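Local coordinates for Lmo0181 protein (Listeria monocytogenes serovar 1/2a, PDB 5F7V) that binds the cyclic glucan cycloalternan and, as the substrate-binding lipoprotein of an ABC transporter, probably delivers it for uptake across the membrane, at residues D90-I95 against D117-G122; D137-A142 against I245-T250; E207-L212 against K384-S389. All coordinates share one frame; numbering follows the deposited sequence. Where two conformers were deposited one is given.

In the fold
From the N terminus, contact 1 comes first: after helix 92-97 the chain makes a short excursion through helix 108-112 and strand 115-116, then returns to that helix with the start of strand 119-135. That long strand leads directly into helix 136-142, where contact 2 opens, and contact 2 closes about a hundred residues later on strand 245-251, a neighbour of strand 119-135 in the same sheet. Contacts 1 and 2 thus follow in series, their centres about 45 Å apart on opposite sides of the chain's centre. Contact 3 begins within the loop of contact 2, at helix 206-220, and closes beyond it on the C-terminal helix 382-397, so these two cross.

Contact 1 (D90-I95 against D117-G122); sequences DLTSYI and DGKQYG
Leu91 and Gln120 join backbone to backbone where an Asx turn leads into helix 92-97, beside the start of strand 119-135 in this periplasmic-binding-protein fold. The direct hydrogen bond across the contact runs from Leu91 N to Gln120 O, 2.8 Å long and nearly in line with the carbonyl. A water adds a second polar link, donating to Thr92 OG1 and accepting from Gln120 N. The side-chain amide of Gln120 turns away from the helix: NE2 binds Gly122 O and Tyr111 O, and OE1 takes Lys115 NZ.

The turn itself is held by Asp90, with CG anti to the backbone N (chi1 177°). Asp90 OD1 receives Thr92 N at 3.0 Å from above the carboxylate plane. Thr92 OG1 reaches the syn lone pair of Asp90 OD1 at 2.6 Å. Two bonds on one oxygen fix the carboxylate. Asp90 OD2 lies 3.6 Å from Lys119 CD, touching the aliphatic chain, while Lys119 NZ, 4.8 Å from Asp90 OD2, turns to a weak bond with Tyr121 OH.

Van der Waals packing completes the contact. Tyr121 brings CE1 to 3.5 Å from Asp90 N, the ring lying oblique to that nitrogen, and Leu91 CD1 reaches the backbone of Gly122. The aliphatic part of Gln120 is left to Ile95, whose CD1 sits 3.6 Å from both CB and CG of Gln120.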
ATOM      1  N   ASP A  90      21.289   7.976   9.327  1.00  8.32           N
ATOM      2  CA  ASP A  90      20.609   8.168  10.606  1.00  8.50           C
ATOM      3  C   ASP A  90      20.153   9.622  10.690  1.00  8.25           C
ATOM      4  O   ASP A  90      20.962  10.537  10.538  1.00  9.22           O
ATOM      5  CB  ASP A  90      21.644   7.848  11.701  1.00  9.97           C
ATOM      6  CG  ASP A  90      21.140   8.051  13.101  1.00 10.91           C
ATOM      7  OD1 ASP A  90      19.958   8.354  13.329  1.00 10.45           O
ATOM      8  OD2 ASP A  90      22.003   7.858  14.002  1.00 13.24           O
ATOM      9  N   LEU A  91      18.869   9.841  10.905  1.00  7.82           N
ATOM     10  CA  LEU A  91      18.346  11.204  10.919  1.00  7.74           C
ATOM     11  C   LEU A  91      18.242  11.796  12.316  1.00  8.74           C
ATOM     12  O   LEU A  91      17.727  12.903  12.445  1.00  8.99           O
ATOM     13  CB  LEU A  91      16.986  11.203  10.230  1.00  7.13           C
ATOM     14  CG  LEU A  91      16.975  10.810   8.747  1.00  6.59           C
ATOM     15  CD1 LEU A  91      15.583  10.991   8.159  1.00  6.63           C
ATOM     16  CD2 LEU A  91      18.013  11.487   7.874  1.00  6.81           C
ATOM     17  N   THR A  92      18.748  11.099  13.328  1.00  9.66           N
ATOM     18  CA  THR A  92      18.628  11.528  14.731  1.00 11.25           C
ATOM     19  C   THR A  92      19.068  12.969  14.926  1.00 11.92           C
ATOM     20  O   THR A  92      18.333  13.748  15.538  1.00 12.75           O
ATOM     21  CB  THR A  92      19.451  10.614  15.653  1.00 12.79           C
ATOM     22  OG1 THR A  92      18.929   9.295  15.523  1.00 12.61           O
ATOM     23  CG2 THR A  92      19.368  11.037  17.125  1.00 15.02           C
ATOM     24  N   SER A  93      20.254  13.328  14.445  1.00 11.89           N
ATOM     25  CA  SER A  93      20.769  14.687  14.644  1.00 12.93           C
ATOM     26  C   SER A  93      19.951  15.746  13.914  1.00 12.10           C
ATOM     27  O   SER A  93      19.682  16.832  14.448  1.00 13.10           O
ATOM     28  CB  SER A  93      22.257  14.781  14.280  1.00 13.73           C
ATOM     29  OG  SER A  93      22.487  14.514  12.908  1.00 12.69           O
ATOM     30  N   TYR A  94      19.552  15.389  12.692  1.00 10.45           N
ATOM     31  CA  TYR A  94      18.839  16.288  11.804  1.00 10.11           C
ATOM     32  C   TYR A  94      17.517  16.614  12.478  1.00 10.49           C
ATOM     33  O   TYR A  94      17.083  17.767  12.517  1.00 11.32           O
ATOM     34  CB  TYR A  94      18.596  15.651  10.425  1.00  8.88           C
ATOM     35  CG  TYR A  94      19.890  15.448   9.711  1.00  9.00           C
ATOM     36  CD1 TYR A  94      20.462  16.457   8.958  1.00  9.73           C
ATOM     37  CD2 TYR A  94      20.624  14.276   9.859  1.00  8.87           C
ATOM     38  CE1 TYR A  94      21.709  16.299   8.359  1.00 10.44           C
ATOM     39  CE2 TYR A  94      21.839  14.084   9.238  1.00  9.51           C
ATOM     40  CZ  TYR A  94      22.386  15.100   8.487  1.00 10.35           C
ATOM     41  OH  TYR A  94      23.607  14.956   7.885  1.00 11.75           O
ATOM     42  N   ILE A  95      16.892  15.597  13.050  1.00 10.49           N
ATOM     43  CA  ILE A  95      15.591  15.801  13.688  1.00 11.35           C
ATOM     44  C   ILE A  95      15.750  16.611  14.979  1.00 13.54           C
ATOM     45  O   ILE A  95      14.940  17.514  15.238  1.00 14.51           O
ATOM     46  CB  ILE A  95      14.924  14.433  13.954  1.00 10.98           C
ATOM     47  CG1 ILE A  95      14.486  13.842  12.609  1.00  9.73           C
ATOM     48  CG2 ILE A  95      13.704  14.522  14.881  1.00 12.35           C
ATOM     49  CD1 ILE A  95      14.115  12.384  12.674  1.00  9.59           C
ATOM     50  N   ASP A 117      16.313  -0.021  14.952  1.00 16.23           N
ATOM     51  CA  ASP A 117      17.222  -0.082  16.110  1.00 18.42           C
ATOM     52  C   ASP A 117      17.150   1.211  16.945  1.00 17.82           C
ATOM     53  O   ASP A 117      18.183   1.769  17.327  1.00 18.61           O
ATOM     54  CB  ASP A 117      18.670  -0.323  15.648  1.00 20.54           C
ATOM     55  CG  ASP A 117      18.959  -1.777  15.259  1.00 23.35           C
ATOM     56  OD1 ASP A 117      18.049  -2.641  15.167  1.00 27.08           O
ATOM     57  OD2 ASP A 117      20.159  -2.079  15.034  1.00 27.81           O
ATOM     58  N   GLY A 118      15.933   1.702  17.158  1.00 17.03           N
ATOM     59  CA  GLY A 118      15.693   2.880  17.987  1.00 16.96           C
ATOM     60  C   GLY A 118      16.031   4.226  17.362  1.00 16.06           C
ATOM     61  O   GLY A 118      16.013   5.232  18.057  1.00 17.51           O
ATOM     62  N   LYS A 119      16.356   4.248  16.067  1.00 14.62           N
ATOM     63  CA  LYS A 119      16.761   5.477  15.377  1.00 13.63           C
ATOM     64  C   LYS A 119      15.856   5.724  14.161  1.00 11.92           C
ATOM     65  O   LYS A 119      15.398   4.795  13.491  1.00 11.31           O
ATOM     66  CB  LYS A 119      18.203   5.364  14.926  1.00 14.58           C
ATOM     67  CG  LYS A 119      19.187   5.293  16.096  1.00 16.02           C
ATOM     68  CD  LYS A 119      20.584   4.932  15.631  1.00 17.25           C
ATOM     69  CE  LYS A 119      20.693   3.481  15.211  1.00 18.05           C
ATOM     70  NZ  LYS A 119      22.113   3.164  14.912  1.00 19.51           N
ATOM     71  N   GLN A 120      15.560   6.996  13.923  1.00 10.79           N
ATOM     72  CA  GLN A 120      14.765   7.392  12.780  1.00  9.92           C
ATOM     73  C   GLN A 120      15.634   7.430  11.526  1.00  9.38           C
ATOM     74  O   GLN A 120      16.624   8.179  11.454  1.00  9.34           O
ATOM     75  CB  GLN A 120      14.156   8.765  13.084  1.00 10.06           C
ATOM     76  CG  GLN A 120      12.879   9.059  12.307  1.00  9.94           C
ATOM     77  CD  GLN A 120      11.721   8.128  12.636  1.00 10.13           C
ATOM     78  OE1 GLN A 120      11.609   7.617  13.747  1.00 11.07           O
ATOM     79  NE2 GLN A 120      10.857   7.943  11.666  1.00  9.98           N
ATOM     80  N   TYR A 121      15.277   6.585  10.559  1.00  8.80           N
ATOM     81  CA  TYR A 121      16.015   6.518   9.294  1.00  8.88           C
ATOM     82  C   TYR A 121      15.184   6.964   8.083  1.00  8.26           C
ATOM     83  O   TYR A 121      15.603   6.839   6.913  1.00  8.51           O
ATOM     84  CB  TYR A 121      16.565   5.120   9.029  1.00  9.37           C
ATOM     85  CG  TYR A 121      17.793   4.728   9.796  1.00 10.21           C
ATOM     86  CD1 TYR A 121      19.075   5.056   9.360  1.00 10.86           C
ATOM     87  CD2 TYR A 121      17.658   4.005  10.949  1.00 10.59           C
ATOM     88  CE1 TYR A 121      20.207   4.680  10.049  1.00 11.71           C
ATOM     89  CE2 TYR A 121      18.774   3.619  11.665  1.00 11.39           C
ATOM     90  CZ  TYR A 121      20.041   3.948  11.212  1.00 11.97           C
ATOM     91  OH  TYR A 121      21.159   3.539  11.906  1.00 13.51           O
ATOM     92  N   GLY A 122      14.001   7.504   8.341  1.00  7.59           N
ATOM     93  CA  GLY A 122      13.190   8.062   7.250  1.00  7.29           C
ATOM     94  C   GLY A 122      12.220   9.036   7.857  1.00  7.05           C
ATOM     95  O   GLY A 122      11.919   8.928   9.032  1.00  7.09           O
TER
HETATM   96  O   HOH W   1      16.381   8.862  15.893  1.00 13.20           O

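Contact 2 (D137-A142 against I245-T250); sequences DLFDKA and IAMLHT. With GLC (alpha-D-glucopyranose), chain B.
Met247 meets Phe139 at the rim of the ring, a Met-aromatic contact in which SD stands 5.2 Å from the ring centroid and 85° off its normal. It joins helix 136-142 to strand 245-251, one of whose sheet partners, strand 119-135, leads directly into that helix, in the alpha/beta architecture of a bacterial solute-binding protein. The two side chains cross at about a right angle, at the ring's edge, and Met247 CG comes closer than the sulfur, 3.6 Å from Phe139 CZ. Ala246 O also lies near the ring plane, 3.6 Å from Phe139 CE1, so polar and apolar groups share one edge. Tyr134 meets Phe139 edge-to-face, and Leu163 of helix 153-163 packs against both Phe139 and Ala246.

One helix position earlier, Leu138 points toward the strand where the chain turns a corner at Ala246. Between them, Leu138 and Phe139 cover the Ala246 methyl: CB is 4.0 Å from Phe139 CE1 and 4.1 Å from Leu138 CD1. The far end of the strand belongs to the glycan pocket. There Thr250 carries OG1 anti to its backbone N (chi1 -163°) and sets it 3.7 Å from C1 of a glucose unit of the bound cycloalternan.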
ATOM      1  N   ASP A 137     -23.643   1.526  -9.891  1.00  7.85           N
ATOM      2  CA  ASP A 137     -24.508   1.313 -11.068  1.00  8.82           C
ATOM      3  C   ASP A 137     -24.695  -0.191 -11.259  1.00  8.04           C
ATOM      4  O   ASP A 137     -25.822  -0.647 -11.510  1.00  8.22           O
ATOM      5  CB  ASP A 137     -23.902   1.889 -12.364  1.00 10.19           C
ATOM      6  CG  ASP A 137     -23.868   3.393 -12.465  1.00 12.34           C
ATOM      7  OD1 ASP A 137     -24.089   4.088 -11.466  1.00 15.22           O
ATOM      8  OD2 ASP A 137     -23.676   3.852 -13.616  1.00 16.00           O
ATOM      9  N   LEU A 138     -23.628  -0.981 -11.157  1.00  7.22           N
ATOM     10  CA  LEU A 138     -23.763  -2.417 -11.281  1.00  6.91           C
ATOM     11  C   LEU A 138     -24.602  -3.042 -10.176  1.00  6.86           C
ATOM     12  O   LEU A 138     -25.439  -3.911 -10.409  1.00  7.13           O
ATOM     13  CB  LEU A 138     -22.400  -3.106 -11.354  1.00  6.57           C
ATOM     14  CG  LEU A 138     -21.608  -2.952 -12.659  1.00  6.70           C
ATOM     15  CD1 LEU A 138     -20.201  -3.486 -12.467  1.00  6.45           C
ATOM     16  CD2 LEU A 138     -22.322  -3.641 -13.817  1.00  7.17           C
ATOM     17  N   PHE A 139     -24.405  -2.582  -8.944  1.00  6.68           N
ATOM     18  CA  PHE A 139     -25.221  -3.079  -7.836  1.00  6.89           C
ATOM     19  C   PHE A 139     -26.696  -2.792  -8.070  1.00  7.72           C
ATOM     20  O   PHE A 139     -27.579  -3.653  -7.916  1.00  8.17           O
ATOM     21  CB  PHE A 139     -24.781  -2.467  -6.509  1.00  6.61           C
ATOM     22  CG  PHE A 139     -23.662  -3.209  -5.823  1.00  6.04           C
ATOM     23  CD1 PHE A 139     -22.348  -3.182  -6.294  1.00  5.55           C
ATOM     24  CD2 PHE A 139     -23.940  -3.981  -4.697  1.00  6.14           C
ATOM     25  CE1 PHE A 139     -21.354  -3.858  -5.623  1.00  5.26           C
ATOM     26  CE2 PHE A 139     -22.923  -4.661  -4.025  1.00  5.88           C
ATOM     27  CZ  PHE A 139     -21.635  -4.624  -4.496  1.00  5.44           C
ATOM     28  N   ASP A 140     -26.974  -1.562  -8.488  1.00  8.44           N
ATOM     29  CA  ASP A 140     -28.370  -1.121  -8.675  1.00  9.65           C
ATOM     30  C   ASP A 140     -29.026  -1.884  -9.807  1.00 10.17           C
ATOM     31  O   ASP A 140     -30.188  -2.321  -9.700  1.00 11.03           O
ATOM     32  CB  ASP A 140     -28.405   0.376  -9.002  1.00 10.24           C
ATOM     33  CG  ASP A 140     -28.099   1.273  -7.834  1.00 10.67           C
ATOM     34  OD1 ASP A 140     -27.936   0.791  -6.696  1.00 10.45           O
ATOM     35  OD2 ASP A 140     -28.049   2.518  -8.050  1.00 11.96           O
ATOM     36  N   LYS A 141     -28.285  -2.070 -10.893  1.00 11.93           N
ATOM     37  CA  LYS A 141     -28.811  -2.795 -12.053  1.00 13.60           C
ATOM     38  C   LYS A 141     -29.226  -4.210 -11.682  1.00 13.66           C
ATOM     39  O   LYS A 141     -30.258  -4.679 -12.118  1.00 14.83           O
ATOM     40  CB  LYS A 141     -27.811  -2.807 -13.213  1.00 14.71           C
ATOM     41  CG  LYS A 141     -28.332  -3.313 -14.558  1.00 17.49           C
ATOM     42  CD  LYS A 141     -27.175  -3.390 -15.564  1.00 19.03           C
ATOM     43  CE  LYS A 141     -27.447  -4.100 -16.881  1.00 21.64           C
ATOM     44  NZ  LYS A 141     -26.960  -3.285 -18.026  1.00 23.27           N
ATOM     45  N   ALA A 142     -28.428  -4.869 -10.861  1.00 12.59           N
ATOM     46  CA  ALA A 142     -28.695  -6.238 -10.405  1.00 13.11           C
ATOM     47  C   ALA A 142     -29.648  -6.322  -9.216  1.00 13.16           C
ATOM     48  O   ALA A 142     -30.100  -7.415  -8.853  1.00 14.31           O
ATOM     49  CB  ALA A 142     -27.375  -6.945 -10.088  1.00 12.45           C
ATOM     50  N   ILE A 245     -16.090  -4.688 -13.172  1.00  4.57           N
ATOM     51  CA  ILE A 245     -15.876  -5.236 -11.829  1.00  4.34           C
ATOM     52  C   ILE A 245     -16.810  -4.528 -10.842  1.00  4.12           C
ATOM     53  O   ILE A 245     -16.740  -3.316 -10.672  1.00  4.22           O
ATOM     54  CB  ILE A 245     -14.394  -5.117 -11.431  1.00  4.30           C
ATOM     55  CG1 ILE A 245     -13.463  -5.915 -12.349  1.00  4.50           C
ATOM     56  CG2 ILE A 245     -14.220  -5.504  -9.971  1.00  4.13           C
ATOM     57  CD1 ILE A 245     -11.979  -5.775 -12.117  1.00  4.57           C
ATOM     58  N   ALA A 246     -17.669  -5.276 -10.164  1.00  3.99           N
ATOM     59  CA  ALA A 246     -18.570  -4.637  -9.214  1.00  3.96           C
ATOM     60  C   ALA A 246     -17.905  -4.223  -7.913  1.00  3.82           C
ATOM     61  O   ALA A 246     -18.260  -3.177  -7.369  1.00  3.86           O
ATOM     62  CB  ALA A 246     -19.750  -5.553  -8.921  1.00  3.97           C
ATOM     63  N   MET A 247     -16.940  -5.002  -7.419  1.00  3.69           N
ATOM     64  CA  MET A 247     -16.252  -4.738  -6.127  1.00  3.57           C
ATOM     65  C   MET A 247     -14.762  -4.929  -6.364  1.00  3.52           C
ATOM     66  O   MET A 247     -14.337  -5.972  -6.832  1.00  3.54           O
ATOM     67  CB  MET A 247     -16.698  -5.681  -5.006  1.00  3.49           C
ATOM     68  CG  MET A 247     -18.103  -5.448  -4.531  1.00  3.55           C
ATOM     69  SD  MET A 247     -18.636  -6.636  -3.305  1.00  3.59           S
ATOM     70  CE  MET A 247     -19.087  -8.076  -4.293  1.00  3.69           C
ATOM     71  N   LEU A 248     -13.971  -3.913  -6.033  1.00  3.52           N
ATOM     72  CA  LEU A 248     -12.527  -3.953  -6.229  1.00  3.50           C
ATOM     73  C   LEU A 248     -11.849  -3.683  -4.886  1.00  3.41           C
ATOM     74  O   LEU A 248     -12.060  -2.614  -4.302  1.00  3.45           O
ATOM     75  CB  LEU A 248     -12.112  -2.916  -7.255  1.00  3.65           C
ATOM     76  CG  LEU A 248     -10.622  -2.798  -7.526  1.00  3.68           C
ATOM     77  CD1 LEU A 248     -10.075  -4.052  -8.155  1.00  3.67           C
ATOM     78  CD2 LEU A 248     -10.399  -1.604  -8.434  1.00  3.86           C
ATOM     79  N   HIS A 249     -10.998  -4.605  -4.444  1.00  3.33           N
ATOM     80  CA  HIS A 249     -10.252  -4.401  -3.179  1.00  3.27           C
ATOM     81  C   HIS A 249      -8.918  -3.750  -3.518  1.00  3.33           C
ATOM     82  O   HIS A 249      -8.022  -4.386  -4.069  1.00  3.34           O
ATOM     83  CB  HIS A 249     -10.022  -5.761  -2.499  1.00  3.19           C
ATOM     84  CG  HIS A 249     -11.291  -6.389  -2.052  1.00  3.16           C
ATOM     85  ND1 HIS A 249     -11.655  -6.452  -0.736  1.00  3.20           N
ATOM     86  CD2 HIS A 249     -12.297  -6.960  -2.747  1.00  3.23           C
ATOM     87  CE1 HIS A 249     -12.825  -7.048  -0.627  1.00  3.22           C
ATOM     88  NE2 HIS A 249     -13.243  -7.358  -1.836  1.00  3.27           N
ATOM     89  N   THR A 250      -8.826  -2.462  -3.229  1.00  3.39           N
ATOM     90  CA  THR A 250      -7.632  -1.719  -3.626  1.00  3.49           C
ATOM     91  C   THR A 250      -7.465  -0.506  -2.753  1.00  3.55           C
ATOM     92  O   THR A 250      -8.286  -0.202  -1.881  1.00  3.53           O
ATOM     93  CB  THR A 250      -7.675  -1.381  -5.129  1.00  3.61           C
ATOM     94  OG1 THR A 250      -6.363  -1.031  -5.554  1.00  3.71           O
ATOM     95  CG2 THR A 250      -8.662  -0.288  -5.416  1.00  3.71           C
TER
HETATM   96  C1  GLC B   2      -2.944  -2.298  -6.059  1.00  3.33           C
HETATM   97  C2  GLC B   2      -3.608  -3.026  -7.214  1.00  3.64           C
HETATM   98  C3  GLC B   2      -2.777  -2.988  -8.472  1.00  3.99           C
HETATM   99  C4  GLC B   2      -2.305  -1.579  -8.784  1.00  4.06           C
HETATM  100  C5  GLC B   2      -1.606  -0.976  -7.584  1.00  3.76           C
HETATM  101  C6  GLC B   2      -1.356   0.493  -7.880  1.00  3.49           C
HETATM  102  O2  GLC B   2      -3.936  -4.375  -6.860  1.00  3.81           O
HETATM  103  O3  GLC B   2      -3.391  -3.595  -9.597  1.00  4.64           O
HETATM  104  O4  GLC B   2      -1.472  -1.569  -9.937  1.00  5.61           O
HETATM  105  O5  GLC B   2      -2.491  -0.988  -6.464  1.00  3.34           O
HETATM  106  O6  GLC B   2      -0.694   1.180  -6.812  1.00  3.23           O

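Contact 3 (E207-L212 against K384-S389); sequences ENVEAL and KALKNS
Leu386 reaches from helix 382-397 into the side of helix 206-220, meeting Val209 and Leu212. Its CB points toward the other helix, and CG stands anti to the carbonyl carbon (chi1 -68°), which carries the branch outward. Leu386 CG then lies 3.7 Å from Leu212 CD2. Both methyls beyond it touch that same Leu212 CD2, Leu386 CD1 at 3.8 Å and Leu386 CD2 at 4.0 Å. Leu386 CD1 additionally presses tip first on the backbone of the facing helix, 3.6 Å from Val209 CA and 3.7 Å from Asn208 O, with Val209 CG2 at 3.9 Å. Phe182, Ile203 and Phe372 also touch the Leu386 side chain.

Leu212 comes the other way. Its CG is anti to the backbone N (chi1 -179°), and the chain slides past Leu386 in the opposite direction, so the two leucines lie alongside each other. The same Leu212 CD2 just touches Ala385 CB at 4.4 Å. Asn208 offers this contact little beyond its backbone and CB; its amide nitrogen is taken up by Ile203 O and Ser192 O.

No hydrogen bond passes between the segments. Their axes approach to 10.3 Å, with 126° between the N-to-C directions. This is apolar helix-helix packing of a leucine against a neighbouring helix, joining the C-terminal helix of this solute-binding fold to helix 206-220.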
ATOM      1  N   GLU A 207      -6.222 -22.328   9.126  1.00  4.51           N
ATOM      2  CA  GLU A 207      -7.058 -21.156   8.905  1.00  4.34           C
ATOM      3  C   GLU A 207      -6.532 -20.396   7.700  1.00  4.11           C
ATOM      4  O   GLU A 207      -7.329 -19.762   6.994  1.00  3.97           O
ATOM      5  CB  GLU A 207      -7.135 -20.278  10.170  1.00  4.46           C
ATOM      6  CG  GLU A 207      -5.880 -19.616  10.692  1.00  4.61           C
ATOM      7  CD  GLU A 207      -5.041 -20.485  11.593  1.00  5.03           C
ATOM      8  OE1 GLU A 207      -5.131 -21.727  11.637  1.00  5.50           O
ATOM      9  OE2 GLU A 207      -4.231 -19.848  12.294  1.00  5.55           O
ATOM     10  N   ASN A 208      -5.228 -20.444   7.454  1.00  4.12           N
ATOM     11  CA  ASN A 208      -4.653 -19.752   6.294  1.00  3.97           C
ATOM     12  C   ASN A 208      -4.965 -20.494   5.015  1.00  4.01           C
ATOM     13  O   ASN A 208      -5.207 -19.866   3.986  1.00  3.89           O
ATOM     14  CB  ASN A 208      -3.140 -19.593   6.439  1.00  4.01           C
ATOM     15  CG  ASN A 208      -2.781 -18.476   7.399  1.00  3.94           C
ATOM     16  OD1 ASN A 208      -3.640 -17.921   8.108  1.00  3.91           O
ATOM     17  ND2 ASN A 208      -1.505 -18.071   7.359  1.00  3.96           N
ATOM     18  N   VAL A 209      -4.999 -21.825   5.025  1.00  4.20           N
ATOM     19  CA  VAL A 209      -5.452 -22.562   3.848  1.00  4.27           C
ATOM     20  C   VAL A 209      -6.863 -22.138   3.546  1.00  4.19           C
ATOM     21  O   VAL A 209      -7.195 -21.907   2.382  1.00  4.13           O
ATOM     22  CB  VAL A 209      -5.371 -24.086   4.068  1.00  4.62           C
ATOM     23  CG1 VAL A 209      -5.973 -24.836   2.882  1.00  4.76           C
ATOM     24  CG2 VAL A 209      -3.943 -24.541   4.325  1.00  4.87           C
ATOM     25  N   GLU A 210      -7.735 -22.026   4.535  1.00  4.31           N
ATOM     26  CA  GLU A 210      -9.115 -21.598   4.265  1.00  4.42           C
ATOM     27  C   GLU A 210      -9.160 -20.193   3.698  1.00  4.04           C
ATOM     28  O   GLU A 210      -9.917 -19.883   2.777  1.00  4.07           O
ATOM     29  CB  GLU A 210      -9.901 -21.698   5.568  1.00  4.87           C
ATOM     30  CG  GLU A 210     -11.398 -21.471   5.367  1.00  5.27           C
ATOM     31  CD  GLU A 210     -12.245 -21.641   6.608  1.00  5.91           C
ATOM     32  OE1 GLU A 210     -11.716 -21.516   7.735  1.00  6.63           O
ATOM     33  OE2 GLU A 210     -13.446 -21.988   6.417  1.00  6.67           O
ATOM     34  N   ALA A 211      -8.343 -19.290   4.237  1.00  3.77           N
ATOM     35  CA  ALA A 211      -8.299 -17.896   3.773  1.00  3.60           C
ATOM     36  C   ALA A 211      -7.849 -17.794   2.330  1.00  3.56           C
ATOM     37  O   ALA A 211      -8.416 -17.051   1.526  1.00  3.48           O
ATOM     38  CB  ALA A 211      -7.419 -17.030   4.665  1.00  3.55           C
ATOM     39  N   LEU A 212      -6.784 -18.527   2.001  1.00  3.66           N
ATOM     40  CA  LEU A 212      -6.319 -18.525   0.610  1.00  3.68           C
ATOM     41  C   LEU A 212      -7.319 -19.141  -0.329  1.00  3.74           C
ATOM     42  O   LEU A 212      -7.515 -18.594  -1.420  1.00  3.71           O
ATOM     43  CB  LEU A 212      -4.982 -19.235   0.501  1.00  3.81           C
ATOM     44  CG  LEU A 212      -4.343 -19.280  -0.918  1.00  3.88           C
ATOM     45  CD1 LEU A 212      -4.058 -17.908  -1.443  1.00  3.75           C
ATOM     46  CD2 LEU A 212      -3.050 -20.062  -0.850  1.00  4.04           C
ATOM     47  N   LYS A 384      -0.749 -26.640  -1.412  1.00  4.48           N
ATOM     48  CA  LYS A 384       0.618 -26.791  -1.921  1.00  4.34           C
ATOM     49  C   LYS A 384       1.322 -25.442  -1.957  1.00  4.10           C
ATOM     50  O   LYS A 384       2.508 -25.334  -1.614  1.00  4.15           O
ATOM     51  CB  LYS A 384       0.633 -27.424  -3.307  1.00  4.47           C
ATOM     52  CG  LYS A 384       0.294 -28.912  -3.250  1.00  4.70           C
ATOM     53  CD  LYS A 384       0.444 -29.566  -4.623  1.00  4.90           C
ATOM     54  CE  LYS A 384      -0.555 -29.040  -5.633  1.00  4.85           C
ATOM     55  NZ  LYS A 384      -0.538 -29.878  -6.855  1.00  5.12           N
ATOM     56  N   ALA A 385       0.628 -24.391  -2.339  1.00  3.95           N
ATOM     57  CA  ALA A 385       1.215 -23.081  -2.369  1.00  3.83           C
ATOM     58  C   ALA A 385       1.712 -22.641  -0.996  1.00  3.77           C
ATOM     59  O   ALA A 385       2.790 -22.064  -0.899  1.00  3.78           O
ATOM     60  CB  ALA A 385       0.227 -22.055  -2.909  1.00  3.72           C
ATOM     61  N   LEU A 386       0.911 -22.899   0.030  1.00  3.76           N
ATOM     62  CA  LEU A 386       1.280 -22.514   1.387  1.00  3.75           C
ATOM     63  C   LEU A 386       2.381 -23.391   1.942  1.00  3.95           C
ATOM     64  O   LEU A 386       3.239 -22.865   2.677  1.00  3.95           O
ATOM     65  CB  LEU A 386       0.036 -22.462   2.261  1.00  3.75           C
ATOM     66  CG  LEU A 386      -0.905 -21.333   1.878  1.00  3.63           C
ATOM     67  CD1 LEU A 386      -2.202 -21.502   2.613  1.00  3.71           C
ATOM     68  CD2 LEU A 386      -0.322 -19.947   2.136  1.00  3.54           C
ATOM     69  N   LYS A 387       2.383 -24.689   1.643  1.00  4.20           N
ATOM     70  CA  LYS A 387       3.484 -25.563   2.055  1.00  4.64           C
ATOM     71  C   LYS A 387       4.766 -25.066   1.433  1.00  4.67           C
ATOM     72  O   LYS A 387       5.796 -24.899   2.107  1.00  4.69           O
ATOM     73  CB  LYS A 387       3.233 -26.994   1.631  1.00  5.08           C
ATOM     74  CG  LYS A 387       4.381 -27.917   1.959  1.00  5.66           C
ATOM     75  CD  LYS A 387       4.197 -29.323   1.369  1.00  6.19           C
ATOM     76  CE  LYS A 387       5.242 -30.326   1.856  1.00  6.78           C
ATOM     77  NZ  LYS A 387       6.615 -29.928   1.521  1.00  7.17           N
ATOM     78  N   ASN A 388       4.736 -24.808   0.131  1.00  4.66           N
ATOM     79  CA  ASN A 388       5.947 -24.344  -0.565  1.00  4.96           C
ATOM     80  C   ASN A 388       6.437 -23.009  -0.032  1.00  4.90           C
ATOM     81  O   ASN A 388       7.638 -22.805   0.100  1.00  4.95           O
ATOM     82  CB  ASN A 388       5.658 -24.283  -2.060  1.00  5.14           C
ATOM     83  CG  ASN A 388       5.431 -25.650  -2.664  1.00  5.52           C
ATOM     84  OD1 ASN A 388       5.702 -26.697  -2.071  1.00  6.48           O
ATOM     85  ND2 ASN A 388       4.908 -25.645  -3.866  1.00  5.65           N
ATOM     86  N   SER A 389       5.496 -22.124   0.269  0.50  4.63           N
ATOM     87  CA  SER A 389       5.840 -20.832   0.845  0.50  4.59           C
ATOM     88  C   SER A 389       6.440 -20.968   2.242  0.50  4.77           C
ATOM     89  O   SER A 389       7.373 -20.248   2.560  0.50  4.98           O
ATOM     90  CB  SER A 389       4.612 -19.939   0.926  0.50  4.34           C
ATOM     91  OG  SER A 389       4.089 -19.636  -0.355  0.50  4.13           O
TER